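Local coordinates for NAD-dependent epimerase/dehydratase (Methylobacillus flagellatus KT, PDB 3GPI), which is of unknown function but, as a probable member of the NAD-dependent epimerase/dehydratase family with a Rossmann-type fold, may act as an NAD-dependent oxidoreductase, at residues 178-184 with 217-223; 223-227 with 266-271; 4-10 with 64-70; 103-109 with 148-154. All blocks are in the same frame, centred on the assembly; numbering follows the deposited sequence. Where two conformers were deposited one is given.

Contact 1. Residues 178-184 with 217-223; sequences RNAWTNR and PLPVHDL. With EDO (1,2-ethanediol), chain C; EDO (1,2-ethanediol), chain B.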
# COMPACT_ATOMS: atom_id res chain seq x y z
N ARG A 178 -16.95 -7.14 17.14
CA ARG A 178 -16.18 -8.30 16.72
C ARG A 178 -14.69 -8.00 16.86
O ARG A 178 -14.24 -6.94 16.41
CB ARG A 178 -16.47 -8.62 15.27
CG ARG A 178 -16.01 -9.97 14.90
CD ARG A 178 -15.39 -9.91 13.57
NE ARG A 178 -15.83 -11.00 12.74
CZ ARG A 178 -15.63 -11.08 11.43
NH1 ARG A 178 -14.98 -10.13 10.77
NH2 ARG A 178 -16.09 -12.14 10.79
N ASN A 179 -13.95 -8.93 17.44
CA ASN A 179 -12.51 -8.77 17.68
C ASN A 179 -11.68 -9.51 16.63
O ASN A 179 -11.11 -10.55 16.91
CB ASN A 179 -12.21 -9.24 19.11
CG ASN A 179 -10.81 -8.95 19.53
OD1 ASN A 179 -10.15 -8.10 18.92
ND2 ASN A 179 -10.33 -9.61 20.56
N ALA A 180 -11.63 -8.93 15.43
CA ALA A 180 -11.00 -9.57 14.27
C ALA A 180 -9.51 -9.27 14.20
O ALA A 180 -9.05 -8.26 14.70
CB ALA A 180 -11.70 -9.07 13.03
N TRP A 181 -8.77 -10.16 13.55
CA TRP A 181 -7.37 -9.89 13.23
C TRP A 181 -7.20 -8.66 12.35
O TRP A 181 -8.01 -8.38 11.47
CB TRP A 181 -6.78 -11.10 12.49
CG TRP A 181 -6.62 -12.25 13.40
CD1 TRP A 181 -7.47 -13.33 13.54
CD2 TRP A 181 -5.58 -12.44 14.36
NE1 TRP A 181 -7.00 -14.19 14.49
CE2 TRP A 181 -5.84 -13.68 15.02
CE3 TRP A 181 -4.42 -11.72 14.70
CZ2 TRP A 181 -5.00 -14.18 16.02
CZ3 TRP A 181 -3.57 -12.23 15.69
CH2 TRP A 181 -3.87 -13.45 16.34
N THR A 182 -6.14 -7.91 12.63
CA THR A 182 -5.80 -6.74 11.82
C THR A 182 -4.34 -6.83 11.39
O THR A 182 -3.46 -7.24 12.19
CB THR A 182 -6.07 -5.40 12.60
OG1 THR A 182 -5.26 -5.34 13.79
CG2 THR A 182 -7.54 -5.27 12.97
N ASN A 183 -4.11 -6.41 10.15
CA ASN A 183 -2.80 -6.47 9.49
C ASN A 183 -2.51 -5.08 9.00
O ASN A 183 -3.40 -4.38 8.50
CB ASN A 183 -2.84 -7.41 8.31
CG ASN A 183 -3.18 -8.84 8.72
OD1 ASN A 183 -2.32 -9.60 9.14
ND2 ASN A 183 -4.45 -9.19 8.61
N ARG A 184 -1.26 -4.67 9.14
CA ARG A 184 -0.90 -3.27 8.78
C ARG A 184 0.48 -3.12 8.17
O ARG A 184 1.35 -3.99 8.33
CB ARG A 184 -0.94 -2.35 10.03
CG ARG A 184 0.18 -2.68 11.04
CD ARG A 184 0.02 -2.09 12.47
NE ARG A 184 -1.37 -2.33 12.84
CZ ARG A 184 -1.88 -3.53 13.03
NH1 ARG A 184 -1.11 -4.61 13.17
NH2 ARG A 184 -3.18 -3.64 13.12
N PRO A 217 0.43 -9.19 13.06
CA PRO A 217 -1.02 -9.01 13.08
C PRO A 217 -1.50 -9.12 14.53
O PRO A 217 -0.92 -9.82 15.35
CB PRO A 217 -1.54 -10.20 12.26
CG PRO A 217 -0.38 -11.04 11.88
CD PRO A 217 0.86 -10.46 12.46
N LEU A 218 -2.59 -8.44 14.84
CA LEU A 218 -3.16 -8.61 16.18
C LEU A 218 -4.64 -8.36 16.13
O LEU A 218 -5.15 -7.70 15.22
CB LEU A 218 -2.48 -7.74 17.28
CG LEU A 218 -2.78 -6.24 17.28
CD1 LEU A 218 -2.05 -5.55 18.49
CD2 LEU A 218 -2.31 -5.58 15.99
N PRO A 219 -5.36 -8.90 17.11
CA PRO A 219 -6.78 -8.64 17.18
C PRO A 219 -7.02 -7.15 17.43
O PRO A 219 -6.26 -6.52 18.19
CB PRO A 219 -7.22 -9.45 18.41
CG PRO A 219 -6.21 -10.54 18.54
CD PRO A 219 -4.92 -9.82 18.17
N VAL A 220 -8.07 -6.61 16.83
CA VAL A 220 -8.31 -5.16 16.86
C VAL A 220 -8.43 -4.64 18.31
O VAL A 220 -7.98 -3.56 18.62
CB VAL A 220 -9.51 -4.75 15.96
CG1 VAL A 220 -10.86 -5.25 16.52
CG2 VAL A 220 -9.52 -3.26 15.70
N HIS A 221 -9.03 -5.43 19.20
CA HIS A 221 -9.14 -4.97 20.57
C HIS A 221 -7.82 -4.89 21.29
O HIS A 221 -7.66 -4.04 22.15
CB HIS A 221 -10.14 -5.85 21.38
CG HIS A 221 -11.57 -5.47 21.14
ND1 HIS A 221 -12.31 -4.78 22.07
CD2 HIS A 221 -12.39 -5.66 20.06
CE1 HIS A 221 -13.52 -4.56 21.58
NE2 HIS A 221 -13.60 -5.09 20.37
N ASP A 222 -6.87 -5.74 20.93
CA ASP A 222 -5.56 -5.60 21.55
C ASP A 222 -4.87 -4.32 21.09
O ASP A 222 -4.21 -3.65 21.87
CB ASP A 222 -4.67 -6.80 21.22
CG ASP A 222 -5.07 -8.07 21.95
OD1 ASP A 222 -5.93 -8.03 22.85
OD2 ASP A 222 -4.49 -9.11 21.58
N LEU A 223 -5.03 -3.96 19.82
CA LEU A 223 -4.44 -2.74 19.32
C LEU A 223 -5.11 -1.53 19.96
O LEU A 223 -4.43 -0.62 20.41
CB LEU A 223 -4.59 -2.69 17.79
CG LEU A 223 -4.07 -1.41 17.16
CD1 LEU A 223 -2.56 -1.16 17.45
CD2 LEU A 223 -4.28 -1.41 15.67
C1 EDO C . -6.59 -6.36 8.51
O1 EDO C . -6.51 -5.05 9.01
C2 EDO C . -5.96 -6.44 7.16
O2 EDO C . -6.24 -7.63 6.48
C1 EDO B . -4.28 -0.33 11.40
O1 EDO B . -3.15 -0.17 12.19
C2 EDO B . -4.57 -1.78 11.61
O2 EDO B . -5.79 -1.81 12.30
O HOH W 1 -7.86 -9.98 22.11
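Two short antiparallel strands meet at T182 and L218, a hydrogen-bonded pair (T182 N to L218 O 2.8 Å, L218 N to T182 O 3.0 Å). The p rotamer of T182 turns its hydroxyl onto the same carbonyl, OG1 donating to L218 O at 2.8 Å, while CG2 packs on V220 CB at 3.6 Å. R184, also p at chi1, folds back toward T182, its NH2 (less surely placed) donating to T182 OG1 at 2.8 Å; its NE donates to O1 of an ethanediol (chain B) at 2.9 Å. N179, in the t rotamer, swings its amide over the start of helix 220-230: OD1 accepts H221 N at 2.9 Å and A180 O takes V220 N at 2.9 Å, satisfying two amides of the first helical turn after the N-cap P219. W181 leaves its strand in the m rotamer yet its indole covers P219, with P219 CG 4.3 Å from the centroid of the six-membered ring in a CH-pi contact; P217 O lies at the ring edge, and E118 accepts from NE1. Strand 218-219 adds antiparallel to strand 181-186 and leads into helix 220-230, while Y266 of helix 266-277 packs against R184, L218 and L223.

Contact 2. Residues 223-227 with 266-271; sequences LLRWL and YVSGYG. With EDO (1,2-ethanediol), chain B.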
# COMPACT_ATOMS: atom_id res chain seq x y z
N LEU A 223 -5.03 -3.96 19.82
CA LEU A 223 -4.44 -2.74 19.32
C LEU A 223 -5.11 -1.53 19.96
O LEU A 223 -4.43 -0.62 20.41
CB LEU A 223 -4.59 -2.69 17.79
CG LEU A 223 -4.07 -1.41 17.16
CD1 LEU A 223 -2.56 -1.16 17.45
CD2 LEU A 223 -4.28 -1.41 15.67
N LEU A 224 -6.44 -1.55 20.02
CA LEU A 224 -7.19 -0.42 20.61
C LEU A 224 -6.84 -0.25 22.08
O LEU A 224 -6.64 0.88 22.49
CB LEU A 224 -8.68 -0.61 20.38
CG LEU A 224 -9.15 -0.45 18.96
CD1 LEU A 224 -10.56 -1.06 18.83
CD2 LEU A 224 -9.11 1.03 18.52
N ARG A 225 -6.73 -1.34 22.83
CA ARG A 225 -6.36 -1.20 24.24
C ARG A 225 -4.94 -0.70 24.40
O ARG A 225 -4.70 0.10 25.29
CB ARG A 225 -6.54 -2.53 24.97
CG ARG A 225 -7.99 -2.87 25.23
CD ARG A 225 -8.06 -4.19 25.92
NE ARG A 225 -9.41 -4.48 26.35
CZ ARG A 225 -9.67 -5.24 27.40
NH1 ARG A 225 -8.68 -5.73 28.15
NH2 ARG A 225 -10.94 -5.47 27.71
N TRP A 226 -4.01 -1.15 23.55
CA TRP A 226 -2.61 -0.71 23.66
C TRP A 226 -2.58 0.81 23.38
O TRP A 226 -1.90 1.60 24.08
CB TRP A 226 -1.78 -1.50 22.61
CG TRP A 226 -0.27 -1.25 22.70
CD1 TRP A 226 0.64 -2.00 23.40
CD2 TRP A 226 0.47 -0.21 22.06
NE1 TRP A 226 1.89 -1.49 23.24
CE2 TRP A 226 1.82 -0.39 22.42
CE3 TRP A 226 0.13 0.83 21.20
CZ2 TRP A 226 2.85 0.46 21.96
CZ3 TRP A 226 1.15 1.68 20.72
CH2 TRP A 226 2.49 1.49 21.13
N LEU A 227 -3.30 1.23 22.34
CA LEU A 227 -3.36 2.64 21.99
C LEU A 227 -4.07 3.49 23.07
O LEU A 227 -3.69 4.64 23.33
CB LEU A 227 -4.05 2.80 20.65
CG LEU A 227 -3.20 2.38 19.44
CD1 LEU A 227 -4.02 2.37 18.19
CD2 LEU A 227 -1.94 3.27 19.29
N TYR A 266 3.43 -2.73 15.29
CA TYR A 266 2.61 -1.60 15.70
C TYR A 266 3.22 -0.81 16.87
O TYR A 266 2.98 0.38 17.00
CB TYR A 266 1.19 -2.11 16.06
CG TYR A 266 1.18 -2.90 17.36
CD1 TYR A 266 0.78 -2.28 18.54
CD2 TYR A 266 1.54 -4.25 17.40
CE1 TYR A 266 0.75 -2.97 19.75
CE2 TYR A 266 1.53 -4.96 18.61
CZ TYR A 266 1.10 -4.31 19.77
OH TYR A 266 1.06 -5.01 20.96
N VAL A 267 3.98 -1.50 17.71
CA VAL A 267 4.63 -0.83 18.87
C VAL A 267 5.58 0.27 18.39
O VAL A 267 5.52 1.41 18.88
CB VAL A 267 5.37 -1.84 19.75
CG1 VAL A 267 6.19 -1.17 20.86
CG2 VAL A 267 4.35 -2.81 20.40
N SER A 268 6.39 -0.05 17.38
CA SER A 268 7.31 0.90 16.77
C SER A 268 6.59 2.01 16.00
O SER A 268 6.85 3.22 16.17
CB SER A 268 8.25 0.14 15.82
OG SER A 268 9.02 -0.76 16.58
N GLY A 269 5.68 1.61 15.11
CA GLY A 269 5.00 2.55 14.27
C GLY A 269 4.08 3.48 15.03
O GLY A 269 4.15 4.71 14.85
N TYR A 270 3.20 2.92 15.84
CA TYR A 270 2.33 3.79 16.61
C TYR A 270 3.08 4.53 17.70
O TYR A 270 2.74 5.67 17.99
CB TYR A 270 1.11 3.04 17.15
CG TYR A 270 0.06 2.82 16.10
CD1 TYR A 270 -0.69 3.89 15.61
CD2 TYR A 270 -0.19 1.56 15.58
CE1 TYR A 270 -1.66 3.73 14.63
CE2 TYR A 270 -1.19 1.37 14.59
CZ TYR A 270 -1.91 2.45 14.13
OH TYR A 270 -2.85 2.28 13.16
N GLY A 271 4.12 3.91 18.26
CA GLY A 271 5.04 4.69 19.15
C GLY A 271 5.52 5.98 18.47
O GLY A 271 5.44 7.10 19.05
C1 EDO B . -4.28 -0.33 11.40
O1 EDO B . -3.15 -0.17 12.19
C2 EDO B . -4.57 -1.78 11.61
O2 EDO B . -5.79 -1.81 12.30
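Y266 opens helix 266-277 with its ring aimed at segment 223-227 of helix 220-230. The p rotamer presents the ring edge to the face of the W226 indole, a T-shaped pair with the five-membered ring and Y266 ring centroids 4.9 Å apart, planes at 80° and Y266 CE1 3.6 Å from W226 CG. L223 CD1 closes on the same tyrosine, 3.7 Å from Y266 CD1. One residue on, V267 meets the far end of the indole: its CG1 is 3.9 Å from W226 CZ2 and its carbonyl O 3.8 Å from W226 CH2. After S268 and G269, the next turn brings Y270 inward. Its CB touches both W226 CZ3 (3.8 Å) and L227 CD2 (3.7 Å), L227 CD1 lies over one face of its ring, and L223 CD1 reaches Y270 CE2 at 4.1 Å. Its OH shares a 2.7 Å hydrogen bond with O1 of an ethanediol (chain B), probably from the crystallisation liquor. G271 N comes 4.1 Å from W226 CH2, at the edge of the indole. No hydrogen bond joins the two segments, whose axes approach to 11.7 Å and cross at -47°; the bulky aromatics fill this wide gap. M165 touches L223, L227 and Y270, and R184 touches L223, Y266 and Y270. This is oblique helix-helix packing through an aromatic and leucine cluster, joining the C-terminal helix to helix 220-230.

Contact 3. Residues 4-10 with 64-70; sequences SKILIAG and PEILVYC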
# COMPACT_ATOMS: atom_id res chain seq x y z
N SER A 4 16.96 4.30 -13.18
CA SER A 4 15.70 4.22 -13.94
C SER A 4 14.85 5.49 -13.75
O SER A 4 14.78 6.05 -12.65
CB SER A 4 14.92 2.98 -13.52
OG SER A 4 14.82 2.99 -12.10
N LYS A 5 14.20 5.91 -14.84
CA LYS A 5 13.19 6.98 -14.80
C LYS A 5 11.88 6.33 -14.37
O LYS A 5 11.53 5.24 -14.86
CB LYS A 5 13.01 7.61 -16.17
CG LYS A 5 14.28 8.32 -16.64
CD LYS A 5 13.96 9.03 -17.94
CE LYS A 5 15.18 9.66 -18.56
NZ LYS A 5 15.94 8.66 -19.35
N ILE A 6 11.16 6.98 -13.44
CA ILE A 6 10.01 6.38 -12.78
C ILE A 6 8.79 7.24 -12.99
O ILE A 6 8.86 8.45 -12.80
CB ILE A 6 10.22 6.32 -11.25
CG1 ILE A 6 11.62 5.85 -10.85
CG2 ILE A 6 9.14 5.46 -10.59
CD1 ILE A 6 11.91 4.42 -11.17
N LEU A 7 7.69 6.62 -13.41
CA LEU A 7 6.38 7.28 -13.40
C LEU A 7 5.55 6.66 -12.29
O LEU A 7 5.42 5.44 -12.24
CB LEU A 7 5.69 7.07 -14.74
CG LEU A 7 4.24 7.55 -14.82
CD1 LEU A 7 4.07 9.01 -14.49
CD2 LEU A 7 3.73 7.23 -16.22
N ILE A 8 5.06 7.51 -11.38
CA ILE A 8 4.17 7.04 -10.31
C ILE A 8 2.76 7.52 -10.64
O ILE A 8 2.52 8.74 -10.66
CB ILE A 8 4.61 7.62 -8.96
CG1 ILE A 8 6.04 7.14 -8.61
CG2 ILE A 8 3.60 7.21 -7.86
CD1 ILE A 8 6.67 7.83 -7.40
N ALA A 9 1.86 6.60 -10.95
CA ALA A 9 0.48 6.97 -11.23
C ALA A 9 -0.29 6.88 -9.94
O ALA A 9 -0.46 5.79 -9.39
CB ALA A 9 -0.12 6.07 -12.25
N GLY A 10 -0.77 8.03 -9.47
CA GLY A 10 -1.46 8.13 -8.21
C GLY A 10 -0.55 8.80 -7.20
O GLY A 10 0.46 8.22 -6.78
N PRO A 64 9.28 6.48 -19.12
CA PRO A 64 9.73 5.82 -17.90
C PRO A 64 10.25 4.39 -18.19
O PRO A 64 9.73 3.72 -19.09
CB PRO A 64 8.43 5.73 -17.08
CG PRO A 64 7.35 5.61 -18.14
CD PRO A 64 7.81 6.64 -19.15
N GLU A 65 11.22 3.94 -17.40
CA GLU A 65 11.58 2.53 -17.39
C GLU A 65 10.74 1.77 -16.38
O GLU A 65 10.59 0.56 -16.50
CB GLU A 65 13.05 2.38 -17.02
CG GLU A 65 13.97 2.57 -18.24
CD GLU A 65 14.63 3.93 -18.37
OE1 GLU A 65 14.84 4.65 -17.36
OE2 GLU A 65 15.00 4.25 -19.53
N ILE A 66 10.21 2.48 -15.37
CA ILE A 66 9.44 1.83 -14.32
C ILE A 66 8.12 2.57 -14.13
O ILE A 66 8.10 3.81 -14.05
CB ILE A 66 10.20 1.83 -12.97
CG1 ILE A 66 11.57 1.16 -13.08
CG2 ILE A 66 9.37 1.21 -11.83
CD1 ILE A 66 11.56 -0.33 -13.25
N LEU A 67 7.01 1.81 -14.12
CA LEU A 67 5.72 2.35 -13.69
C LEU A 67 5.38 1.84 -12.31
O LEU A 67 5.43 0.64 -12.10
CB LEU A 67 4.63 1.92 -14.66
CG LEU A 67 3.19 2.25 -14.26
CD1 LEU A 67 2.93 3.75 -14.17
CD2 LEU A 67 2.23 1.59 -15.26
N VAL A 68 5.06 2.75 -11.37
CA VAL A 68 4.46 2.33 -10.11
C VAL A 68 3.01 2.80 -10.15
O VAL A 68 2.77 4.00 -10.25
CB VAL A 68 5.18 2.97 -8.88
CG1 VAL A 68 4.54 2.45 -7.61
CG2 VAL A 68 6.65 2.63 -8.92
N TYR A 69 2.08 1.86 -10.11
CA TYR A 69 0.68 2.20 -10.26
C TYR A 69 -0.00 2.06 -8.91
O TYR A 69 -0.12 0.95 -8.40
CB TYR A 69 0.05 1.29 -11.31
CG TYR A 69 -1.32 1.74 -11.77
CD1 TYR A 69 -1.45 2.64 -12.82
CD2 TYR A 69 -2.47 1.28 -11.13
CE1 TYR A 69 -2.69 3.07 -13.22
CE2 TYR A 69 -3.72 1.69 -11.55
CZ TYR A 69 -3.81 2.59 -12.58
OH TYR A 69 -5.05 3.02 -12.98
N CYS A 70 -0.43 3.20 -8.38
CA CYS A 70 -1.05 3.29 -7.06
C CYS A 70 -2.56 3.60 -7.14
O CYS A 70 -3.23 3.52 -6.10
CB CYS A 70 -0.41 4.42 -6.29
SG CYS A 70 1.37 4.37 -6.18
O HOH W 2 14.10 6.80 -20.12
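Parallel strands 6-9 and 66-69 run in register, I6 beside I66 through A9 beside Y69, and the backbone bonds zigzag between them. L7 N donates to I66 O (2.9 Å) and A9 N to V68 O (2.8 Å); in return L7 O accepts V68 N (2.9 Å) and A9 O accepts C70 N (2.8 Å). At the start K5 O takes two donors, E65 N at 2.9 Å and I66 N at 3.1 Å. K5 N is met by a side chain, donating almost linearly to E65 OE1 at 2.9 Å. The charged ends stop short of a salt bridge, K5 NZ to E65 OE2 being 4.5 Å, and water 2 spans them, accepting from K5 NZ at 2.7 Å and donating to E65 OE2 at 2.8 Å. The backbone of I6 pairs with E28 and T30, that of I8 with T30 and L32, on the side of strand 29-33. At the far end G10 O is buried without a partner in the model. Mostly apolar side chains cover both faces: I6, I8, I66 and V68 lie on the side of helix 13-24, whereas L7, A9, L67 and Y69 share the other, with helix 86-95 against L67 and Y69. G10, at the end of strand 6-9, opens a GxGxxG pattern leading into helix 13-24, consistent with the dinucleotide-binding beta-alpha-beta unit of a Rossmann fold.

Contact 4. Residues 103-109 with 148-154; sequences HVFFVSS and SSTILRF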
# COMPACT_ATOMS: atom_id res chain seq x y z
N HIS A 103 9.47 -2.58 -16.08
CA HIS A 103 8.79 -3.21 -14.97
C HIS A 103 7.62 -2.37 -14.54
O HIS A 103 7.66 -1.15 -14.56
CB HIS A 103 9.73 -3.41 -13.76
CG HIS A 103 9.39 -4.63 -12.95
ND1 HIS A 103 9.64 -5.91 -13.39
CD2 HIS A 103 8.74 -4.76 -11.77
CE1 HIS A 103 9.23 -6.77 -12.48
NE2 HIS A 103 8.68 -6.10 -11.49
N VAL A 104 6.56 -3.07 -14.13
CA VAL A 104 5.40 -2.44 -13.51
C VAL A 104 5.26 -2.91 -12.06
O VAL A 104 5.19 -4.10 -11.81
CB VAL A 104 4.12 -2.78 -14.24
CG1 VAL A 104 2.93 -2.14 -13.54
CG2 VAL A 104 4.20 -2.32 -15.68
N PHE A 105 5.25 -1.99 -11.10
CA PHE A 105 4.91 -2.30 -9.71
C PHE A 105 3.48 -1.88 -9.49
O PHE A 105 3.13 -0.70 -9.69
CB PHE A 105 5.84 -1.59 -8.73
CG PHE A 105 7.26 -2.05 -8.78
CD1 PHE A 105 7.64 -3.17 -8.06
CD2 PHE A 105 8.22 -1.43 -9.60
CE1 PHE A 105 8.94 -3.63 -8.09
CE2 PHE A 105 9.54 -1.90 -9.63
CZ PHE A 105 9.90 -2.99 -8.89
N PHE A 106 2.62 -2.83 -9.10
CA PHE A 106 1.22 -2.52 -8.96
C PHE A 106 0.83 -2.66 -7.51
O PHE A 106 1.01 -3.75 -6.93
CB PHE A 106 0.42 -3.48 -9.85
CG PHE A 106 -1.07 -3.35 -9.72
CD1 PHE A 106 -1.76 -2.35 -10.38
CD2 PHE A 106 -1.78 -4.25 -8.93
CE1 PHE A 106 -3.16 -2.21 -10.25
CE2 PHE A 106 -3.17 -4.13 -8.79
CZ PHE A 106 -3.86 -3.12 -9.44
N VAL A 107 0.26 -1.60 -6.93
CA VAL A 107 -0.15 -1.62 -5.53
C VAL A 107 -1.56 -2.14 -5.46
O VAL A 107 -2.52 -1.50 -5.87
CB VAL A 107 -0.03 -0.25 -4.84
CG1 VAL A 107 -0.45 -0.33 -3.38
CG2 VAL A 107 1.41 0.31 -4.97
N SER A 108 -1.66 -3.33 -4.91
CA SER A 108 -2.95 -4.00 -4.72
C SER A 108 -3.27 -3.98 -3.23
O SER A 108 -2.68 -3.20 -2.46
CB SER A 108 -2.79 -5.40 -5.24
OG SER A 108 -4.01 -6.17 -5.16
N SER A 109 -4.20 -4.83 -2.80
CA SER A 109 -4.66 -4.87 -1.43
C SER A 109 -4.82 -6.29 -0.93
O SER A 109 -5.28 -7.15 -1.68
CB SER A 109 -6.07 -4.24 -1.39
OG SER A 109 -6.64 -4.38 -0.09
N SER A 148 6.32 -7.80 -17.41
CA SER A 148 7.30 -7.92 -16.33
C SER A 148 6.78 -7.03 -15.20
O SER A 148 6.68 -5.83 -15.37
CB SER A 148 8.65 -7.42 -16.81
OG SER A 148 9.63 -7.58 -15.81
N SER A 149 6.47 -7.63 -14.05
CA SER A 149 5.69 -6.91 -13.03
C SER A 149 5.77 -7.57 -11.69
O SER A 149 6.07 -8.73 -11.57
CB SER A 149 4.23 -6.82 -13.47
OG SER A 149 3.64 -8.09 -13.58
N THR A 150 5.44 -6.78 -10.67
CA THR A 150 5.36 -7.22 -9.29
C THR A 150 4.11 -6.59 -8.72
O THR A 150 3.96 -5.37 -8.71
CB THR A 150 6.55 -6.73 -8.50
OG1 THR A 150 7.74 -7.32 -9.05
CG2 THR A 150 6.41 -7.14 -7.01
N ILE A 151 3.22 -7.45 -8.26
CA ILE A 151 2.02 -7.03 -7.55
C ILE A 151 2.37 -6.99 -6.06
O ILE A 151 2.96 -7.91 -5.50
CB ILE A 151 0.92 -8.06 -7.79
CG1 ILE A 151 0.47 -8.02 -9.25
CG2 ILE A 151 -0.26 -7.84 -6.85
CD1 ILE A 151 -0.27 -9.28 -9.63
N LEU A 152 1.99 -5.86 -5.45
CA LEU A 152 2.26 -5.64 -4.03
C LEU A 152 0.91 -5.55 -3.32
O LEU A 152 0.23 -4.51 -3.41
CB LEU A 152 3.02 -4.31 -3.88
CG LEU A 152 4.35 -4.33 -4.64
CD1 LEU A 152 4.90 -2.91 -4.71
CD2 LEU A 152 5.34 -5.29 -4.04
N ARG A 153 0.52 -6.63 -2.63
CA ARG A 153 -0.76 -6.58 -1.90
C ARG A 153 -0.52 -5.98 -0.52
O ARG A 153 0.05 -6.64 0.35
CB ARG A 153 -1.33 -7.99 -1.77
CG ARG A 153 -1.87 -8.50 -3.10
CD ARG A 153 -2.42 -9.92 -2.99
NE ARG A 153 -2.83 -10.40 -4.31
CZ ARG A 153 -2.93 -11.69 -4.64
NH1 ARG A 153 -2.66 -12.63 -3.76
NH2 ARG A 153 -3.26 -12.00 -5.88
N PHE A 154 -0.85 -4.69 -0.39
CA PHE A 154 -0.61 -3.98 0.87
C PHE A 154 -1.73 -4.31 1.86
O PHE A 154 -2.91 -4.37 1.46
CB PHE A 154 -0.68 -2.47 0.62
CG PHE A 154 0.62 -1.82 0.20
CD1 PHE A 154 1.02 -0.66 0.83
CD2 PHE A 154 1.40 -2.34 -0.81
CE1 PHE A 154 2.22 -0.02 0.45
CE2 PHE A 154 2.62 -1.73 -1.16
CZ PHE A 154 3.03 -0.57 -0.56
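V107 and F154 pack across these parallel strands, CG1 of V107 lying over the F154 ring, 4.0 Å from its centroid, in a CH-pi contact. On the same face F105 leans on its neighbours, CD1 to L152 CD1 4.3 Å and to T150 CB 3.7 Å. On the opposite face F106 CD2 is 4.4 Å from I151 CG1, V104 CB 4.1 Å from S149 CB and S108 CB 3.9 Å from I151 CG2. Between the two faces runs the parallel hydrogen bonding, from V104 N to S148 O (3.0 Å) and T150 N to V104 O (2.9 Å), through F106 N to T150 O (2.9 Å) and L152 N to F106 O (2.8 Å), to S108 N with L152 O (2.7 Å) and F154 N with S108 O (3.1 Å). Polar side chains gather at the ends. H103 lays its ring over the backbone at S148 and S149, bonding S148 OG through ND1 (2.9 Å) and donating from NE2 to T150 OG1 (2.9 Å), which in turn is bonded to E207 O. At the other end S108 OG and R153 both meet E141, the arginine in a salt bridge. Strand 103-109 is flanked by strand 66-69, and strand 149-158 by strand 209-212; helix 187-201 covers F105 and L152, while helix 132-143 packs on F106, S108 and I151.

How the contacts relate
Contacts 3 and 4 are buried parallel strand pairs of one sheet, their centres about 11 Å apart; strands 66-69 and 103-109 are neighbours, with probable hydrogen bonds from F105 N to L67 O and Y69 N to F105 O. Contact 1 reaches the same sheet through strand 181-186, beside strand 149-158, but its pairing is antiparallel, brief and only partly buried. Contact 2, partly buried too, has no strand: it shares L223 and helix 220-230 with contact 1, and Y266 packs on L218 and R184. Backbone bonding dominates contacts 3 and 4, with side-chain bonds at their ends; in contact 1 these carry a larger share. Apolar and aromatic packing, without a hydrogen bond, joins the segments of contact 2.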